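Local structure of beta-galactosidase (Trichoderma reesei, 3OG2) at residues G460-L465 and L542-I547; P855-S860 and D953-V958. The protein probably catalyses the hydrolysis of terminal non-reducing beta-D-galactose residues from beta-D-galactosides, as a member of glycoside hydrolase family 35. All coordinates share one frame; numbering follows the deposited sequence.

Contact 1. Residues G460-L465 and L542-I547; sequences GKFTLL and LGSLVI
F462 lays one face of its phenyl ring on L545, and this is the tightly packed, buried part of the contact. L545 CB lies 3.7 Å from the centroid of the F462 ring and 9° off its normal, the geometry of a CH-pi contact. With CG of L545 anti to its own N (chi1 177°), the branch runs back toward the base of the ring: L545 CD2 is 4.1 Å from F462 CG, and L545 CD1 is 4.2 Å from F462 CD1. The two side chains thus slide past each other in opposite senses.

The solvent side is at the ring edge, where S544, only partly buried, brings OG to 3.4 Å from F462 CZ in the ring plane. Here the chain makes a type II' turn from L542 to L545, closed by L542 N to L545 O (2.8 Å) and L545 N to L542 O (3.0 Å). G543, with its positive phi of 63°, occupies the second position.

Both segments belong to beta-galactosidase domain 2, where the contact joins this hairpin turn, between strands 538-542 and 545-551 of a five-stranded sheet, to strand 462-467 of an eight-stranded antiparallel one. P500 and T481 also touch the F462 side chain, and V497 of strand 492-497 packs against L545.

Contact 2. Residues P855-S860 and D953-V958; sequences PSPPLS and DNWIGV
N954 OD1 is gripped by D949 N and N924 ND2, right beside W955, whose indole meets P855, S856, P857 and L859 of the 855-860 loop. OD1 of the same N924 takes the backbone N of W955, so the strand is fixed just where the tryptophan leaves it. The indole CG is anti to the carbonyl carbon, and chi2 of 96° turns the ring about perpendicular to the CA-CB-CG plane, presenting one face to the loop.

P857 CD sits over the benzo half of that face, 3.5 Å from the centroid of the six-membered ring and 9° off the normal, a CH-pi contact. Over the pyrrole half lies the S856 backbone: its N is 3.3 Å from W955 CD1. The same N is equally close to W955 NE1, but both are donors, so the proximity reflects packing and not a bond.

Strand 953-962 lies between strands 883-894 and 917-923 in a five-stranded antiparallel sheet of the second all-beta domain, assigned to the galactose-binding-like clan. The proline-rich loop starts beside this strand at P855 and runs outward along the indole, with S856 in a left-handed backbone conformation between two buried prolines.

P855 CB flanks the pyrrole at 4.0 Å from W955 CD1. At the opposite end of the indole, L859 CD1 meets the ring edge near its plane, 4.0 Å from W955 CH2, where both residues are partly exposed.

In the fold
Contacts 1 and 2 lie on opposite sides of the chain's centre, with their own centres 64 Å apart and nearest atoms about 49 Å apart. They share no strand and belong to different domains, contact 1 closing along the sequence before contact 2 opens. Both are partly buried and remote from the galactose-binding residues; the centre of contact 1 is about 40 Å from the centre of the chain, that of contact 2 about 30 Å. In each, one aromatic residue offers a face to aliphatic carbon without hydrogen bonding between the segments. The elements differ: contact 1 joins a hairpin turn of one sheet to the first residue of a strand in another, whereas contact 2 sets an irregular proline-containing loop against an interior strand.

Contact 1. Residues G460-L465 and L542-I547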
loop_
_atom_site.group_PDB
_atom_site.type_symbol
_atom_site.label_atom_id
_atom_site.label_comp_id
_atom_site.label_asym_id
_atom_site.label_seq_id
_atom_site.Cartn_x
_atom_site.Cartn_y
_atom_site.Cartn_z
ATOM N N GLY A 460 -25.615 13.239 20.723
ATOM C CA GLY A 460 -26.656 12.474 21.430
ATOM C C GLY A 460 -27.845 13.377 21.707
ATOM O O GLY A 460 -28.431 14.039 20.844
ATOM N N LYS A 461 -28.213 13.411 22.979
ATOM C CA LYS A 461 -29.298 14.307 23.368
ATOM C C LYS A 461 -28.831 15.742 23.490
ATOM O O LYS A 461 -29.749 16.550 23.674
ATOM C CB LYS A 461 -29.894 13.760 24.683
ATOM C CG LYS A 461 -30.649 12.483 24.308
ATOM C CD LYS A 461 -31.475 11.827 25.367
ATOM C CE LYS A 461 -31.891 10.416 24.941
ATOM N NZ LYS A 461 -32.848 10.451 23.787
ATOM N N PHE A 462 -27.575 16.050 23.410
ATOM C CA PHE A 462 -27.062 17.383 23.633
ATOM C C PHE A 462 -26.780 17.980 22.273
ATOM O O PHE A 462 -26.678 17.239 21.274
ATOM C CB PHE A 462 -25.763 17.328 24.437
ATOM C CG PHE A 462 -25.994 16.741 25.811
ATOM C CD1 PHE A 462 -25.863 15.389 26.057
ATOM C CD2 PHE A 462 -26.393 17.577 26.859
ATOM C CE1 PHE A 462 -26.092 14.866 27.340
ATOM C CE2 PHE A 462 -26.640 17.109 28.151
ATOM C CZ PHE A 462 -26.500 15.719 28.362
ATOM N N THR A 463 -26.651 19.321 22.265
ATOM C CA THR A 463 -26.253 19.940 20.991
ATOM C C THR A 463 -25.167 20.964 21.209
ATOM O O THR A 463 -25.304 21.775 22.148
ATOM C CB THR A 463 -27.426 20.661 20.312
ATOM O OG1 THR A 463 -28.516 19.737 20.173
ATOM C CG2 THR A 463 -27.013 21.167 18.922
ATOM N N LEU A 464 -24.123 20.860 20.392
ATOM C CA LEU A 464 -23.151 21.949 20.377
ATOM C C LEU A 464 -23.687 23.056 19.500
ATOM O O LEU A 464 -23.789 22.851 18.281
ATOM C CB LEU A 464 -21.795 21.587 19.758
ATOM C CG LEU A 464 -21.048 20.502 20.517
ATOM C CD1 LEU A 464 -19.794 20.052 19.773
ATOM C CD2 LEU A 464 -20.624 21.028 21.869
ATOM N N LEU A 465 -24.026 24.190 20.077
ATOM C CA LEU A 465 -24.428 25.335 19.250
ATOM C C LEU A 465 -23.291 25.683 18.320
ATOM O O LEU A 465 -23.536 25.957 17.132
ATOM C CB LEU A 465 -24.800 26.457 20.202
ATOM C CG LEU A 465 -25.229 27.731 19.458
ATOM C CD1 LEU A 465 -26.575 27.467 18.799
ATOM C CD2 LEU A 465 -25.285 28.914 20.417
ATOM N N LEU A 542 -21.327 18.917 32.438
ATOM C CA LEU A 542 -22.544 19.700 32.304
ATOM C C LEU A 542 -23.738 18.764 32.367
ATOM O O LEU A 542 -24.112 18.114 31.392
ATOM C CB LEU A 542 -22.569 20.500 31.004
ATOM C CG LEU A 542 -21.350 21.341 30.624
ATOM C CD1 LEU A 542 -21.546 21.954 29.244
ATOM C CD2 LEU A 542 -21.089 22.409 31.670
ATOM N N GLY A 543 -24.397 18.649 33.499
ATOM C CA GLY A 543 -25.440 17.632 33.593
ATOM C C GLY A 543 -24.785 16.272 33.433
ATOM O O GLY A 543 -23.822 15.920 34.110
ATOM N N SER A 544 -25.322 15.481 32.489
ATOM C CA SER A 544 -24.768 14.170 32.216
ATOM C C SER A 544 -23.809 14.180 31.016
ATOM O O SER A 544 -23.357 13.102 30.619
ATOM C CB SER A 544 -25.851 13.109 31.992
ATOM O OG SER A 544 -26.599 13.345 30.821
ATOM N N LEU A 545 -23.485 15.341 30.503
ATOM C CA LEU A 545 -22.476 15.490 29.432
ATOM C C LEU A 545 -21.111 15.766 30.053
ATOM O O LEU A 545 -20.969 16.645 30.890
ATOM C CB LEU A 545 -22.902 16.658 28.533
ATOM C CG LEU A 545 -21.893 16.992 27.407
ATOM C CD1 LEU A 545 -21.731 15.838 26.431
ATOM C CD2 LEU A 545 -22.269 18.263 26.693
ATOM N N VAL A 546 -20.104 14.998 29.678
ATOM C CA VAL A 546 -18.728 15.208 30.144
ATOM C C VAL A 546 -17.871 15.492 28.922
ATOM O O VAL A 546 -17.880 14.704 27.983
ATOM C CB VAL A 546 -18.207 13.989 30.888
ATOM C CG1 VAL A 546 -16.790 14.318 31.329
ATOM C CG2 VAL A 546 -19.158 13.637 32.033
ATOM N N ILE A 547 -17.208 16.652 28.951
ATOM C CA ILE A 547 -16.360 17.041 27.826
ATOM C C ILE A 547 -14.891 16.964 28.256
ATOM O O ILE A 547 -14.535 17.575 29.271
ATOM C CB ILE A 547 -16.705 18.432 27.265
ATOM C CG1 ILE A 547 -18.214 18.626 27.120
ATOM C CG2 ILE A 547 -15.976 18.616 25.940
ATOM C CD1 ILE A 547 -18.869 19.527 28.163
#

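Contact 2. Residues P855-S860 and D953-V958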
loop_
_atom_site.group_PDB
_atom_site.type_symbol
_atom_site.label_atom_id
_atom_site.label_comp_id
_atom_site.label_asym_id
_atom_site.label_seq_id
_atom_site.Cartn_x
_atom_site.Cartn_y
_atom_site.Cartn_z
ATOM N N PRO A 855 14.441 -23.773 0.781
ATOM C CA PRO A 855 14.935 -24.211 2.102
ATOM C C PRO A 855 15.589 -25.579 2.015
ATOM O O PRO A 855 15.201 -26.471 1.245
ATOM C CB PRO A 855 13.672 -24.283 2.939
ATOM C CG PRO A 855 12.761 -23.281 2.297
ATOM C CD PRO A 855 13.037 -23.332 0.814
ATOM N N SER A 856 16.599 -25.779 2.861
ATOM C CA SER A 856 17.325 -27.059 2.938
ATOM C C SER A 856 17.936 -27.472 1.595
ATOM O O SER A 856 17.695 -28.537 1.013
ATOM C CB SER A 856 16.391 -28.173 3.429
ATOM O OG SER A 856 15.911 -27.905 4.711
ATOM N N PRO A 857 18.775 -26.617 1.032
ATOM C CA PRO A 857 19.349 -26.897 -0.291
ATOM C C PRO A 857 20.381 -28.018 -0.198
ATOM O O PRO A 857 20.821 -28.330 0.931
ATOM C CB PRO A 857 20.067 -25.579 -0.625
ATOM C CG PRO A 857 20.466 -25.055 0.744
ATOM C CD PRO A 857 19.274 -25.349 1.624
ATOM N N PRO A 858 20.752 -28.579 -1.349
ATOM C CA PRO A 858 21.697 -29.723 -1.338
ATOM C C PRO A 858 23.120 -29.252 -1.103
ATOM O O PRO A 858 23.810 -28.851 -2.048
ATOM C CB PRO A 858 21.522 -30.311 -2.744
ATOM C CG PRO A 858 21.115 -29.128 -3.613
ATOM C CD PRO A 858 20.332 -28.184 -2.724
ATOM N N LEU A 859 23.580 -29.246 0.156
ATOM C CA LEU A 859 24.843 -28.564 0.432
ATOM C C LEU A 859 26.031 -29.236 -0.233
ATOM O O LEU A 859 27.083 -28.601 -0.416
ATOM C CB LEU A 859 25.021 -28.446 1.965
ATOM C CG LEU A 859 23.940 -27.640 2.690
ATOM C CD1 LEU A 859 24.237 -27.376 4.151
ATOM C CD2 LEU A 859 23.768 -26.283 2.027
ATOM N N SER A 860 25.918 -30.509 -0.613
ATOM C CA SER A 860 27.014 -31.157 -1.333
ATOM C C SER A 860 27.293 -30.521 -2.682
ATOM O O SER A 860 28.337 -30.717 -3.348
ATOM C CB SER A 860 26.660 -32.650 -1.494
ATOM O OG SER A 860 25.523 -32.780 -2.346
ATOM N N ASP A 953 14.475 -22.810 12.148
ATOM C CA ASP A 953 15.510 -22.640 11.153
ATOM C C ASP A 953 14.944 -21.882 9.969
ATOM O O ASP A 953 13.815 -22.106 9.519
ATOM C CB ASP A 953 16.020 -24.003 10.666
ATOM C CG ASP A 953 16.916 -24.678 11.682
ATOM O OD1 ASP A 953 17.389 -23.972 12.615
ATOM O OD2 ASP A 953 17.166 -25.888 11.578
ATOM N N ASN A 954 15.717 -20.968 9.470
ATOM C CA ASN A 954 15.429 -20.265 8.220
ATOM C C ASN A 954 16.601 -20.503 7.279
ATOM O O ASN A 954 17.712 -20.788 7.758
ATOM C CB ASN A 954 15.300 -18.771 8.492
ATOM C CG ASN A 954 14.149 -18.495 9.429
ATOM O OD1 ASN A 954 12.993 -18.412 8.977
ATOM N ND2 ASN A 954 14.448 -18.362 10.709
ATOM N N TRP A 955 16.346 -20.365 5.992
ATOM C CA TRP A 955 17.421 -20.412 4.975
ATOM C C TRP A 955 17.454 -19.053 4.321
ATOM O O TRP A 955 16.382 -18.581 3.857
ATOM C CB TRP A 955 17.051 -21.512 3.966
ATOM C CG TRP A 955 17.582 -22.790 4.613
ATOM C CD1 TRP A 955 16.815 -23.652 5.375
ATOM C CD2 TRP A 955 18.926 -23.278 4.584
ATOM N NE1 TRP A 955 17.641 -24.662 5.794
ATOM C CE2 TRP A 955 18.925 -24.469 5.332
ATOM C CE3 TRP A 955 20.135 -22.863 4.008
ATOM C CZ2 TRP A 955 20.093 -25.236 5.508
ATOM C CZ3 TRP A 955 21.304 -23.620 4.178
ATOM C CH2 TRP A 955 21.274 -24.815 4.935
ATOM N N ILE A 956 18.613 -18.424 4.295
ATOM C CA ILE A 956 18.827 -17.115 3.698
ATOM C C ILE A 956 19.766 -17.234 2.502
ATOM O O ILE A 956 20.800 -17.898 2.577
ATOM C CB ILE A 956 19.410 -16.109 4.705
ATOM C CG1 ILE A 956 18.444 -15.716 5.826
ATOM C CG2 ILE A 956 19.928 -14.873 3.987
ATOM C CD1 ILE A 956 17.148 -15.112 5.331
ATOM N N GLY A 957 19.397 -16.594 1.397
ATOM C CA GLY A 957 20.156 -16.705 0.172
ATOM C C GLY A 957 20.534 -15.343 -0.318
ATOM O O GLY A 957 19.729 -14.396 -0.260
ATOM N N VAL A 958 21.749 -15.207 -0.840
ATOM C CA VAL A 958 22.182 -13.981 -1.470
ATOM C C VAL A 958 22.858 -14.357 -2.800
ATOM O O VAL A 958 23.884 -15.039 -2.814
ATOM C CB VAL A 958 23.162 -13.216 -0.584
ATOM C CG1 VAL A 958 23.656 -11.944 -1.285
ATOM C CG2 VAL A 958 22.551 -12.897 0.758
#